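Local coordinates for putative polyphosphate kinase 2 (Pseudomonas aeruginosa PAO1, PDB 3CZP), which transfers phosphate from inorganic polyphosphate to AMP to make ADP, and less efficiently to GMP, as a magnesium-dependent homodimer whose subunits each hold two fused PPK2 domains, at residues L148-F152 / I228-L233; A40-I45 / L97-R102; D257-L262 / V450-D455. All coordinates share one frame; numbering follows the deposited sequence.

Contact 1: residues L148-F152 / I228-L233; sequences LLFKF and ILLEGL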
ATOM      1  N   LEU A 148      10.205 -18.733  -4.500  1.00 22.02           N
ATOM      2  CA  LEU A 148      10.200 -20.089  -4.004  1.00 21.06           C
ATOM      3  C   LEU A 148       8.828 -20.431  -3.422  1.00 21.16           C
ATOM      4  O   LEU A 148       8.433 -19.940  -2.379  1.00 20.30           O
ATOM      5  CB  LEU A 148      11.307 -20.275  -2.954  1.00 20.26           C
ATOM      6  CG  LEU A 148      11.474 -21.667  -2.343  1.00 21.21           C
ATOM      7  CD1 LEU A 148      11.937 -22.696  -3.383  1.00 19.94           C
ATOM      8  CD2 LEU A 148      12.415 -21.603  -1.096  1.00 17.86           C
ATOM      9  N   LEU A 149       8.133 -21.326  -4.123  1.00 21.15           N
ATOM     10  CA  LEU A 149       6.736 -21.595  -3.917  1.00 21.21           C
ATOM     11  C   LEU A 149       6.541 -23.027  -3.470  1.00 21.73           C
ATOM     12  O   LEU A 149       6.831 -23.999  -4.201  1.00 23.09           O
ATOM     13  CB  LEU A 149       5.963 -21.371  -5.214  1.00 20.77           C
ATOM     14  CG  LEU A 149       4.474 -21.760  -5.145  1.00 22.96           C
ATOM     15  CD1 LEU A 149       3.721 -20.937  -4.090  1.00 21.11           C
ATOM     16  CD2 LEU A 149       3.812 -21.567  -6.477  1.00 22.57           C
ATOM     17  N   PHE A 150       6.083 -23.179  -2.254  1.00 22.23           N
ATOM     18  CA  PHE A 150       5.717 -24.477  -1.707  1.00 22.07           C
ATOM     19  C   PHE A 150       4.193 -24.610  -1.688  1.00 22.58           C
ATOM     20  O   PHE A 150       3.505 -23.661  -1.295  1.00 23.93           O
ATOM     21  CB  PHE A 150       6.206 -24.570  -0.257  1.00 21.64           C
ATOM     22  CG  PHE A 150       7.697 -24.569  -0.106  1.00 22.77           C
ATOM     23  CD1 PHE A 150       8.418 -25.788  -0.115  1.00 19.79           C
ATOM     24  CD2 PHE A 150       8.391 -23.383   0.142  1.00 21.87           C
ATOM     25  CE1 PHE A 150       9.788 -25.785   0.081  1.00 22.18           C
ATOM     26  CE2 PHE A 150       9.752 -23.394   0.299  1.00 20.90           C
ATOM     27  CZ  PHE A 150      10.451 -24.586   0.264  1.00 20.55           C
ATOM     28  N   LYS A 151       3.648 -25.784  -2.041  1.00 22.25           N
ATOM     29  CA  LYS A 151       2.214 -26.056  -1.855  1.00 22.27           C
ATOM     30  C   LYS A 151       1.999 -27.375  -1.052  1.00 22.84           C
ATOM     31  O   LYS A 151       2.408 -28.450  -1.472  1.00 24.36           O
ATOM     32  CB  LYS A 151       1.490 -26.122  -3.193  1.00 22.13           C
ATOM     33  CG  LYS A 151       1.817 -24.984  -4.142  1.00 23.65           C
ATOM     34  CD  LYS A 151       0.990 -25.059  -5.346  1.00 23.24           C
ATOM     35  CE  LYS A 151       1.771 -25.592  -6.540  1.00 23.16           C
ATOM     36  NZ  LYS A 151       0.821 -25.701  -7.539  1.00 29.97           N
ATOM     37  N   PHE A 152       1.305 -27.279   0.073  1.00 21.87           N
ATOM     38  CA  PHE A 152       1.109 -28.416   0.917  1.00 22.70           C
ATOM     39  C   PHE A 152      -0.348 -28.731   0.970  1.00 21.85           C
ATOM     40  O   PHE A 152      -1.192 -27.862   1.273  1.00 22.67           O
ATOM     41  CB  PHE A 152       1.674 -28.211   2.337  1.00 20.53           C
ATOM     42  CG  PHE A 152       3.141 -28.064   2.394  1.00 23.65           C
ATOM     43  CD1 PHE A 152       3.986 -29.163   2.340  1.00 21.94           C
ATOM     44  CD2 PHE A 152       3.709 -26.803   2.552  1.00 23.71           C
ATOM     45  CE1 PHE A 152       5.365 -28.979   2.412  1.00 21.07           C
ATOM     46  CE2 PHE A 152       5.083 -26.630   2.669  1.00 23.74           C
ATOM     47  CZ  PHE A 152       5.897 -27.686   2.576  1.00 21.29           C
ATOM     48  N   ILE A 228      10.700 -30.555   4.306  1.00 24.31           N
ATOM     49  CA  ILE A 228      10.503 -30.136   2.900  1.00 23.90           C
ATOM     50  C   ILE A 228      10.879 -28.642   2.731  1.00 24.31           C
ATOM     51  O   ILE A 228      11.579 -28.259   1.773  1.00 24.21           O
ATOM     52  CB  ILE A 228       9.068 -30.440   2.406  1.00 23.36           C
ATOM     53  CG1 ILE A 228       8.853 -31.976   2.255  1.00 24.88           C
ATOM     54  CG2 ILE A 228       8.748 -29.740   1.051  1.00 23.46           C
ATOM     55  CD1 ILE A 228       7.328 -32.380   2.241  1.00 25.55           C
ATOM     56  N   LEU A 229      10.392 -27.801   3.643  1.00 24.11           N
ATOM     57  CA  LEU A 229      10.735 -26.391   3.643  1.00 24.14           C
ATOM     58  C   LEU A 229      12.273 -26.151   3.735  1.00 24.14           C
ATOM     59  O   LEU A 229      12.820 -25.351   2.977  1.00 24.22           O
ATOM     60  CB  LEU A 229      10.065 -25.691   4.807  1.00 24.08           C
ATOM     61  CG  LEU A 229       8.579 -25.376   4.732  1.00 27.37           C
ATOM     62  CD1 LEU A 229       8.267 -24.643   6.047  1.00 30.15           C
ATOM     63  CD2 LEU A 229       8.176 -24.523   3.467  1.00 24.83           C
ATOM     64  N   LEU A 230      12.942 -26.821   4.689  1.00 23.44           N
ATOM     65  CA  LEU A 230      14.381 -26.656   4.844  1.00 24.29           C
ATOM     66  C   LEU A 230      15.115 -27.025   3.596  1.00 24.58           C
ATOM     67  O   LEU A 230      15.985 -26.297   3.134  1.00 24.65           O
ATOM     68  CB  LEU A 230      14.940 -27.472   6.053  1.00 23.62           C
ATOM     69  CG  LEU A 230      16.421 -27.277   6.285  1.00 23.36           C
ATOM     70  CD1 LEU A 230      16.720 -25.847   6.835  1.00 22.08           C
ATOM     71  CD2 LEU A 230      16.951 -28.420   7.203  1.00 25.57           C
ATOM     72  N   GLU A 231      14.779 -28.176   3.037  1.00 26.72           N
ATOM     73  CA  GLU A 231      15.449 -28.665   1.837  1.00 27.55           C
ATOM     74  C   GLU A 231      15.310 -27.698   0.697  1.00 26.37           C
ATOM     75  O   GLU A 231      16.303 -27.359   0.015  1.00 24.88           O
ATOM     76  CB  GLU A 231      14.865 -30.017   1.426  1.00 27.89           C
ATOM     77  CG  GLU A 231      15.649 -30.720   0.354  1.00 31.29           C
ATOM     78  CD  GLU A 231      15.137 -32.148   0.092  1.00 36.04           C
ATOM     79  OE1 GLU A 231      14.433 -32.743   0.979  1.00 46.04           O
ATOM     80  OE2 GLU A 231      15.459 -32.685  -0.999  1.00 46.00           O
ATOM     81  N   GLY A 232      14.076 -27.266   0.471  1.00 25.74           N
ATOM     82  CA  GLY A 232      13.756 -26.333  -0.618  1.00 25.09           C
ATOM     83  C   GLY A 232      14.434 -24.984  -0.428  1.00 25.97           C
ATOM     84  O   GLY A 232      14.963 -24.427  -1.362  1.00 26.55           O
ATOM     85  N   LEU A 233      14.435 -24.458   0.793  1.00 26.44           N
ATOM     86  CA  LEU A 233      15.063 -23.201   1.079  1.00 25.76           C
ATOM     87  C   LEU A 233      16.587 -23.239   1.014  1.00 24.69           C
ATOM     88  O   LEU A 233      17.193 -22.363   0.395  1.00 24.05           O
ATOM     89  CB  LEU A 233      14.549 -22.696   2.437  1.00 26.65           C
ATOM     90  CG  LEU A 233      14.781 -21.242   2.810  1.00 28.95           C
ATOM     91  CD1 LEU A 233      14.341 -20.224   1.765  1.00 28.48           C
ATOM     92  CD2 LEU A 233      14.120 -20.962   4.168  1.00 29.90           C
TER
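L229 drives one methyl onto the ring of F150: CD2 sits 3.5 Å from the ring centroid, only 10° off the normal, a CH-pi contact over the middle of the face. The same methyl reaches F152, 3.8 Å from CE2, and thus touches both rings, one over its face and the other at its edge. The two aromatic side chains leave the strand on the same side. In L229 the CG carbon lies anti to the carbonyl carbon (chi1 -76°); CD1 extends the chain, and the other branch, CD2, turns aside onto the rings.

The remaining contacts are apolar or involve the helix backbone. I228 CG2 touches F152 CE1 at 3.7 Å, the two side chains running alongside one another with opposite headings. L148 and L233 meet nearly at right angles, methyl to methyl, with CD2 of L148 3.7 Å from CD1 of L233.

This is a layer of a P-loop-type alpha/beta domain: strand 148-155, inside a five-stranded parallel sheet of order 2-3-1-4-5, is covered on one face by helix 218-238. The short segments run nearly antiparallel, at 160°, with axes 9.9 Å apart. L149 and K151 point to the other face of the sheet, where the K151 amine is bound by E139, Y111 and the T203 carbonyl.

G232, with no side chain, lets the aromatic ring come up to the helix backbone: F150 CZ lies 3.8 Å from G232 CA, which stands near the ring plane at the edge. No hydrogen bond joins the segments. On the far side of the helix, L230 packs on L25, A28 and L29 of helix 15-39.

Contact 2: residues A40-I45 / L97-R102; sequences ARFPVI and LPPKGR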
ATOM      1  N   ALA A  40      18.067 -11.194   0.530  1.00 22.63           N
ATOM      2  CA  ALA A  40      17.032 -10.294   0.007  1.00 23.44           C
ATOM      3  C   ALA A  40      16.844 -10.446  -1.503  1.00 22.86           C
ATOM      4  O   ALA A  40      16.692  -9.455  -2.223  1.00 22.87           O
ATOM      5  CB  ALA A  40      17.345  -8.831   0.359  1.00 24.15           C
ATOM      6  N   ARG A  41      16.812 -11.675  -1.972  1.00 22.01           N
ATOM      7  CA  ARG A  41      16.879 -11.937  -3.384  1.00 24.08           C
ATOM      8  C   ARG A  41      15.600 -12.554  -3.939  1.00 23.18           C
ATOM      9  O   ARG A  41      15.344 -12.445  -5.114  1.00 21.04           O
ATOM     10  CB  ARG A  41      18.179 -12.765  -3.664  1.00 24.07           C
ATOM     11  CG  ARG A  41      18.330 -13.293  -5.020  1.00 26.43           C
ATOM     12  CD  ARG A  41      19.697 -13.926  -5.107  1.00 26.83           C
ATOM     13  NE  ARG A  41      19.844 -15.114  -4.267  1.00 27.77           N
ATOM     14  CZ  ARG A  41      19.845 -16.358  -4.728  1.00 30.54           C
ATOM     15  NH1 ARG A  41      19.696 -16.594  -6.042  1.00 31.57           N
ATOM     16  NH2 ARG A  41      20.014 -17.386  -3.899  1.00 30.97           N
ATOM     17  N   PHE A  42      14.767 -13.140  -3.066  1.00 21.15           N
ATOM     18  CA  PHE A  42      13.592 -13.774  -3.521  1.00 21.00           C
ATOM     19  C   PHE A  42      12.634 -13.983  -2.344  1.00 19.12           C
ATOM     20  O   PHE A  42      13.050 -14.033  -1.183  1.00 20.87           O
ATOM     21  CB  PHE A  42      13.896 -15.125  -4.243  1.00 21.20           C
ATOM     22  CG  PHE A  42      14.560 -16.155  -3.355  1.00 23.68           C
ATOM     23  CD1 PHE A  42      13.802 -17.022  -2.584  1.00 20.01           C
ATOM     24  CD2 PHE A  42      15.954 -16.267  -3.308  1.00 21.45           C
ATOM     25  CE1 PHE A  42      14.409 -18.011  -1.739  1.00 24.03           C
ATOM     26  CE2 PHE A  42      16.559 -17.241  -2.445  1.00 24.88           C
ATOM     27  CZ  PHE A  42      15.758 -18.097  -1.640  1.00 21.55           C
ATOM     28  N   PRO A  43      11.363 -14.056  -2.646  1.00 16.50           N
ATOM     29  CA  PRO A  43      10.326 -14.344  -1.680  1.00 16.21           C
ATOM     30  C   PRO A  43      10.111 -15.811  -1.486  1.00 16.29           C
ATOM     31  O   PRO A  43      10.381 -16.605  -2.393  1.00 16.87           O
ATOM     32  CB  PRO A  43       9.087 -13.763  -2.352  1.00 15.24           C
ATOM     33  CG  PRO A  43       9.277 -13.964  -3.744  1.00 14.84           C
ATOM     34  CD  PRO A  43      10.779 -13.742  -3.954  1.00 17.33           C
ATOM     35  N   VAL A  44       9.550 -16.162  -0.331  1.00 18.51           N
ATOM     36  CA  VAL A  44       9.067 -17.494  -0.106  1.00 18.41           C
ATOM     37  C   VAL A  44       7.560 -17.483   0.112  1.00 18.65           C
ATOM     38  O   VAL A  44       7.072 -16.725   0.890  1.00 18.04           O
ATOM     39  CB  VAL A  44       9.765 -18.151   1.095  1.00 19.86           C
ATOM     40  CG1 VAL A  44       9.181 -19.583   1.345  1.00 17.69           C
ATOM     41  CG2 VAL A  44      11.203 -18.233   0.805  1.00 19.02           C
ATOM     42  N   ILE A  45       6.840 -18.289  -0.676  1.00 17.81           N
ATOM     43  CA  ILE A  45       5.409 -18.386  -0.531  1.00 18.75           C
ATOM     44  C   ILE A  45       5.023 -19.821  -0.241  1.00 18.92           C
ATOM     45  O   ILE A  45       5.446 -20.740  -0.952  1.00 21.34           O
ATOM     46  CB  ILE A  45       4.656 -17.903  -1.824  1.00 18.30           C
ATOM     47  CG1 ILE A  45       5.118 -16.495  -2.156  1.00 19.52           C
ATOM     48  CG2 ILE A  45       3.043 -18.118  -1.652  1.00 15.40           C
ATOM     49  CD1 ILE A  45       4.736 -16.012  -3.617  1.00 20.03           C
ATOM     50  N   LEU A  97       1.496 -10.293  -1.516  1.00 21.09           N
ATOM     51  CA  LEU A  97       2.705 -11.038  -1.791  1.00 20.75           C
ATOM     52  C   LEU A  97       3.816 -10.561  -0.843  1.00 21.06           C
ATOM     53  O   LEU A  97       3.921  -9.359  -0.591  1.00 21.39           O
ATOM     54  CB  LEU A  97       3.076 -10.979  -3.258  1.00 21.88           C
ATOM     55  CG  LEU A  97       2.085 -11.580  -4.243  1.00 23.35           C
ATOM     56  CD1 LEU A  97       2.622 -11.353  -5.635  1.00 19.59           C
ATOM     57  CD2 LEU A  97       1.791 -13.109  -4.074  1.00 19.39           C
ATOM     58  N   PRO A  98       4.655 -11.504  -0.293  1.00 21.12           N
ATOM     59  CA  PRO A  98       5.733 -11.057   0.584  1.00 20.30           C
ATOM     60  C   PRO A  98       6.898 -10.598  -0.252  1.00 20.33           C
ATOM     61  O   PRO A  98       7.140 -11.154  -1.291  1.00 21.47           O
ATOM     62  CB  PRO A  98       6.135 -12.326   1.326  1.00 19.62           C
ATOM     63  CG  PRO A  98       5.707 -13.433   0.391  1.00 19.53           C
ATOM     64  CD  PRO A  98       4.698 -12.960  -0.519  1.00 19.82           C
ATOM     65  N   PRO A  99       7.606  -9.563   0.187  1.00 20.75           N
ATOM     66  CA  PRO A  99       8.769  -9.057  -0.514  1.00 19.14           C
ATOM     67  C   PRO A  99       9.967 -10.030  -0.479  1.00 19.06           C
ATOM     68  O   PRO A  99      10.061 -10.936   0.372  1.00 19.42           O
ATOM     69  CB  PRO A  99       9.089  -7.757   0.235  1.00 20.93           C
ATOM     70  CG  PRO A  99       8.328  -7.844   1.553  1.00 22.99           C
ATOM     71  CD  PRO A  99       7.267  -8.843   1.423  1.00 20.40           C
ATOM     72  N   LYS A 100      10.913  -9.813  -1.343  1.00 18.22           N
ATOM     73  CA  LYS A 100      12.150 -10.540  -1.275  1.00 17.51           C
ATOM     74  C   LYS A 100      12.720 -10.568   0.110  1.00 16.74           C
ATOM     75  O   LYS A 100      12.708  -9.526   0.823  1.00 16.79           O
ATOM     76  CB  LYS A 100      13.156  -9.905  -2.244  1.00 18.31           C
ATOM     77  CG  LYS A 100      12.737 -10.038  -3.675  1.00 16.49           C
ATOM     78  CD  LYS A 100      13.705  -9.276  -4.584  1.00 17.06           C
ATOM     79  CE  LYS A 100      13.239  -9.267  -6.027  1.00 17.41           C
ATOM     80  NZ  LYS A 100      14.200  -8.506  -6.849  1.00 19.57           N
ATOM     81  N   GLY A 101      13.151 -11.757   0.526  1.00 16.10           N
ATOM     82  CA  GLY A 101      13.749 -11.945   1.806  1.00 17.22           C
ATOM     83  C   GLY A 101      12.750 -12.286   2.901  1.00 17.88           C
ATOM     84  O   GLY A 101      13.169 -12.621   3.988  1.00 19.02           O
ATOM     85  N   ARG A 102      11.460 -12.328   2.588  1.00 17.45           N
ATOM     86  CA  ARG A 102      10.429 -12.711   3.560  1.00 17.90           C
ATOM     87  C   ARG A 102       9.596 -13.877   3.093  1.00 17.88           C
ATOM     88  O   ARG A 102       9.686 -14.294   1.937  1.00 17.40           O
ATOM     89  CB  ARG A 102       9.630 -11.486   3.911  1.00 16.97           C
ATOM     90  CG  ARG A 102      10.395 -10.574   4.804  1.00 19.64           C
ATOM     91  CD  ARG A 102       9.570  -9.392   5.220  1.00 25.92           C
ATOM     92  NE  ARG A 102       8.380  -9.842   5.957  1.00 30.59           N
ATOM     93  CZ  ARG A 102       8.232  -9.770   7.271  1.00 31.00           C
ATOM     94  NH1 ARG A 102       9.152  -9.174   8.041  1.00 33.93           N
ATOM     95  NH2 ARG A 102       7.140 -10.265   7.821  1.00 29.09           N
TER
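The P98 ring meets the other segment through two of its carbons: CG lies 3.6 Å from V44 O, and CD rests 3.9 Å from I45 CG1, the P98 and I45 side chains crossing at about a right angle. The flat guanidinium of R41 has the F42 ring atom CD2 over one face, 4.0 Å above its plane and offset toward the rim; the CB atoms of both residues point away from 97-102, and R41 NH2 bonds Q39. The facing backbones belong to the entry into the parallel sheet of a P-loop-type alpha/beta domain: residues 40-45 leave helix 15-39 and start the central strand 44-50, while 97-102 lead into its neighbour, strand 103-107.

Two backbone bonds join them: G101 N donates to F42 O at 2.8 Å, and V44 N to R102 O at 2.9 Å. Residues 99 to 102 form a type II turn, in which G101 has the positive phi (90°) suited to glycine.

Prolines and aliphatic chains pack beside these bonds. L97 CD2 reaches I45 CD1 obliquely. K100 runs its extended chain across the backbone of 40-42 and bonds the R342 carbonyl through NZ, a contact of this loop with the second PPK2 domain of the same chain. R102 bonds the R70 carbonyl through NH1, forms a salt bridge to E73 through NE, and packs on P333 of the second subunit. P43 CB comes to 3.4 Å from P98 O.

Contact 3: residues D257-L262 / V450-D455; sequences DNRGLL and VDAVGD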
ATOM      1  N   ASP A 257       9.418 -10.354 -39.830  1.00 58.68           N
ATOM      2  CA  ASP A 257       9.539  -8.902 -39.853  1.00 58.64           C
ATOM      3  C   ASP A 257       8.209  -8.199 -39.506  1.00 58.60           C
ATOM      4  O   ASP A 257       7.322  -8.057 -40.356  1.00 58.67           O
ATOM      5  CB  ASP A 257      10.047  -8.445 -41.224  1.00 58.80           C
ATOM      6  CG  ASP A 257      10.512  -7.004 -41.226  1.00 59.01           C
ATOM      7  OD1 ASP A 257      11.129  -6.596 -40.219  1.00 58.38           O
ATOM      8  OD2 ASP A 257      10.277  -6.285 -42.236  1.00 60.29           O
ATOM      9  N   ASN A 258       8.103  -7.739 -38.259  1.00 58.29           N
ATOM     10  CA  ASN A 258       6.889  -7.085 -37.733  1.00 58.00           C
ATOM     11  C   ASN A 258       6.752  -5.549 -37.964  1.00 57.95           C
ATOM     12  O   ASN A 258       5.791  -4.928 -37.488  1.00 57.51           O
ATOM     13  CB  ASN A 258       6.767  -7.402 -36.233  1.00 57.63           C
ATOM     14  CG  ASN A 258       5.680  -8.418 -35.935  1.00 56.93           C
ATOM     15  OD1 ASN A 258       4.534  -8.248 -36.342  1.00 56.65           O
ATOM     16  ND2 ASN A 258       6.031  -9.471 -35.205  1.00 55.27           N
ATOM     17  N   ARG A 259       7.677  -4.952 -38.721  1.00 58.04           N
ATOM     18  CA  ARG A 259       7.689  -3.484 -38.928  1.00 57.89           C
ATOM     19  C   ARG A 259       6.726  -2.944 -40.008  1.00 57.31           C
ATOM     20  O   ARG A 259       6.545  -1.724 -40.113  1.00 57.29           O
ATOM     21  CB  ARG A 259       9.119  -2.971 -39.186  1.00 58.05           C
ATOM     22  CG  ARG A 259       9.832  -3.564 -40.393  1.00 58.63           C
ATOM     23  CD  ARG A 259      11.154  -2.834 -40.731  1.00 59.23           C
ATOM     24  NE  ARG A 259      12.207  -3.072 -39.730  1.00 60.16           N
ATOM     25  CZ  ARG A 259      12.655  -2.185 -38.831  1.00 60.38           C
ATOM     26  NH1 ARG A 259      13.624  -2.537 -37.986  1.00 59.21           N
ATOM     27  NH2 ARG A 259      12.166  -0.946 -38.767  1.00 61.19           N
ATOM     28  N   GLY A 260       6.119  -3.842 -40.795  1.00 56.90           N
ATOM     29  CA  GLY A 260       5.096  -3.476 -41.791  1.00 56.18           C
ATOM     30  C   GLY A 260       3.785  -2.955 -41.204  1.00 55.72           C
ATOM     31  O   GLY A 260       3.024  -2.298 -41.909  1.00 55.60           O
ATOM     32  N   LEU A 261       3.519  -3.256 -39.923  1.00 54.92           N
ATOM     33  CA  LEU A 261       2.363  -2.703 -39.194  1.00 54.41           C
ATOM     34  C   LEU A 261       2.554  -1.200 -38.954  1.00 53.87           C
ATOM     35  O   LEU A 261       1.586  -0.437 -38.949  1.00 54.27           O
ATOM     36  CB  LEU A 261       2.156  -3.390 -37.820  1.00 54.44           C
ATOM     37  CG  LEU A 261       2.035  -4.923 -37.645  1.00 55.19           C
ATOM     38  CD1 LEU A 261       2.118  -5.348 -36.139  1.00 51.05           C
ATOM     39  CD2 LEU A 261       0.772  -5.519 -38.335  1.00 54.57           C
ATOM     40  N   LEU A 262       3.812  -0.801 -38.744  1.00 52.66           N
ATOM     41  CA  LEU A 262       4.179   0.590 -38.503  1.00 51.61           C
ATOM     42  C   LEU A 262       4.543   1.311 -39.795  1.00 50.38           C
ATOM     43  O   LEU A 262       4.198   2.484 -39.967  1.00 50.25           O
ATOM     44  CB  LEU A 262       5.361   0.676 -37.516  1.00 51.76           C
ATOM     45  CG  LEU A 262       5.116   0.187 -36.030  1.00 52.44           C
ATOM     46  CD1 LEU A 262       6.463   0.421 -35.274  1.00 52.53           C
ATOM     47  CD2 LEU A 262       3.935   1.021 -35.276  1.00 51.16           C
ATOM     48  N   VAL A 450      11.041   0.231 -33.566  1.00 34.73           N
ATOM     49  CA  VAL A 450      10.133  -0.201 -34.633  1.00 34.31           C
ATOM     50  C   VAL A 450       9.955  -1.720 -34.542  1.00 34.49           C
ATOM     51  O   VAL A 450       8.814  -2.235 -34.480  1.00 34.55           O
ATOM     52  CB  VAL A 450      10.626   0.230 -36.052  1.00 34.21           C
ATOM     53  CG1 VAL A 450       9.674  -0.277 -37.131  1.00 31.87           C
ATOM     54  CG2 VAL A 450      10.740   1.751 -36.156  1.00 32.62           C
ATOM     55  N   ASP A 451      11.080  -2.432 -34.443  1.00 33.91           N
ATOM     56  CA  ASP A 451      11.035  -3.894 -34.328  1.00 33.99           C
ATOM     57  C   ASP A 451      10.273  -4.319 -33.086  1.00 32.95           C
ATOM     58  O   ASP A 451       9.466  -5.235 -33.145  1.00 33.37           O
ATOM     59  CB  ASP A 451      12.428  -4.510 -34.274  1.00 33.45           C
ATOM     60  CG  ASP A 451      13.106  -4.508 -35.599  1.00 35.28           C
ATOM     61  OD1 ASP A 451      12.430  -4.423 -36.660  1.00 35.65           O
ATOM     62  OD2 ASP A 451      14.346  -4.585 -35.574  1.00 38.34           O
ATOM     63  N   ALA A 452      10.523  -3.635 -31.981  1.00 32.60           N
ATOM     64  CA  ALA A 452       9.881  -3.938 -30.700  1.00 32.87           C
ATOM     65  C   ALA A 452       8.384  -3.594 -30.613  1.00 32.70           C
ATOM     66  O   ALA A 452       7.565  -4.343 -30.013  1.00 31.95           O
ATOM     67  CB  ALA A 452      10.677  -3.243 -29.567  1.00 32.28           C
ATOM     68  N   VAL A 453       8.007  -2.455 -31.180  1.00 32.90           N
ATOM     69  CA  VAL A 453       6.574  -2.071 -31.255  1.00 32.98           C
ATOM     70  C   VAL A 453       5.833  -3.048 -32.159  1.00 32.98           C
ATOM     71  O   VAL A 453       4.751  -3.514 -31.813  1.00 34.79           O
ATOM     72  CB  VAL A 453       6.388  -0.594 -31.728  1.00 32.68           C
ATOM     73  CG1 VAL A 453       4.909  -0.219 -31.941  1.00 30.64           C
ATOM     74  CG2 VAL A 453       7.028   0.309 -30.688  1.00 31.74           C
ATOM     75  N   GLY A 454       6.448  -3.423 -33.270  1.00 32.19           N
ATOM     76  CA  GLY A 454       5.900  -4.443 -34.140  1.00 31.25           C
ATOM     77  C   GLY A 454       5.605  -5.762 -33.466  1.00 31.16           C
ATOM     78  O   GLY A 454       4.531  -6.331 -33.644  1.00 30.60           O
ATOM     79  N   ASP A 455       6.567  -6.268 -32.702  1.00 31.91           N
ATOM     80  CA  ASP A 455       6.392  -7.510 -31.970  1.00 32.98           C
ATOM     81  C   ASP A 455       5.344  -7.411 -30.918  1.00 32.99           C
ATOM     82  O   ASP A 455       4.550  -8.343 -30.747  1.00 34.00           O
ATOM     83  CB  ASP A 455       7.692  -7.946 -31.309  1.00 33.27           C
ATOM     84  CG  ASP A 455       8.724  -8.332 -32.301  1.00 33.49           C
ATOM     85  OD1 ASP A 455       8.363  -8.575 -33.481  1.00 35.28           O
ATOM     86  OD2 ASP A 455       9.898  -8.432 -31.912  1.00 36.83           O
TER
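R259, L262 and V450 bury the most surface here. R259 reaches the helix through a side chain whose CG stands between backbone N and carbonyl carbon (chi1 59°) and which bends again at chi3, bringing the guanidinium back to D451. NH1 pairs with D451 OD1 at 2.6 Å in a salt bridge; the oxygen lies over one guanidinium face, and the two planes are 71° apart, so the pair is not a coplanar two-pronged one. D257 OD1 makes a long second pairing with R259 NE and completes a small network; its own charge stands 4.4 Å from D451 OD1, a repulsion that the arginine, paired with both, probably offsets. The aliphatic part of R259 crosses V450, with CB 3.4 Å from V450 CG1.

L262 supplies the apolar side. Its CD1 methyl meets V450 CG1 at 3.8 Å, and CD2 meets V453 CG1 at 3.7 Å, the L262 and V453 side chains crossing at about a right angle; W410 of strand 404-412 touches both residues.

N258 packs on G454, where the lack of a side chain lets the backbones approach, CA to CA 4.6 Å, with a CA-H...O contact of 3.4 Å from G454 CA to N258 O. N258 ND2 gives a bent hydrogen bond of 3.0 Å to the anti side of D455 OD1, while D455 OD2 is held by R375. The arrangement is surface packing of the segment at helix 260-263 onto helix 446-460 of the second P-loop-type PPK2 domain.

Contacts 1 and 2 share the N-terminal PPK2 domain, their centres about 13 Å apart, and are joined by neighbouring strands 44-50 and 148-155: F150 N meets I45 O at 2.8 Å, and I45 N meets L148 O at 2.9 Å, both probable hydrogen bonds. Along the chain contact 2 comes first, then contact 1, then contact 3. The last has its centre about 42 and about 37 Å from those of contacts 1 and 2, and packs on the C-terminal domain, whose five-stranded sheet repeats the same 2-3-1-4-5 order. The N-terminal domain seems catalytically inactive and may serve dimerization, which is consistent with R102 of contact 2 packing on the second subunit.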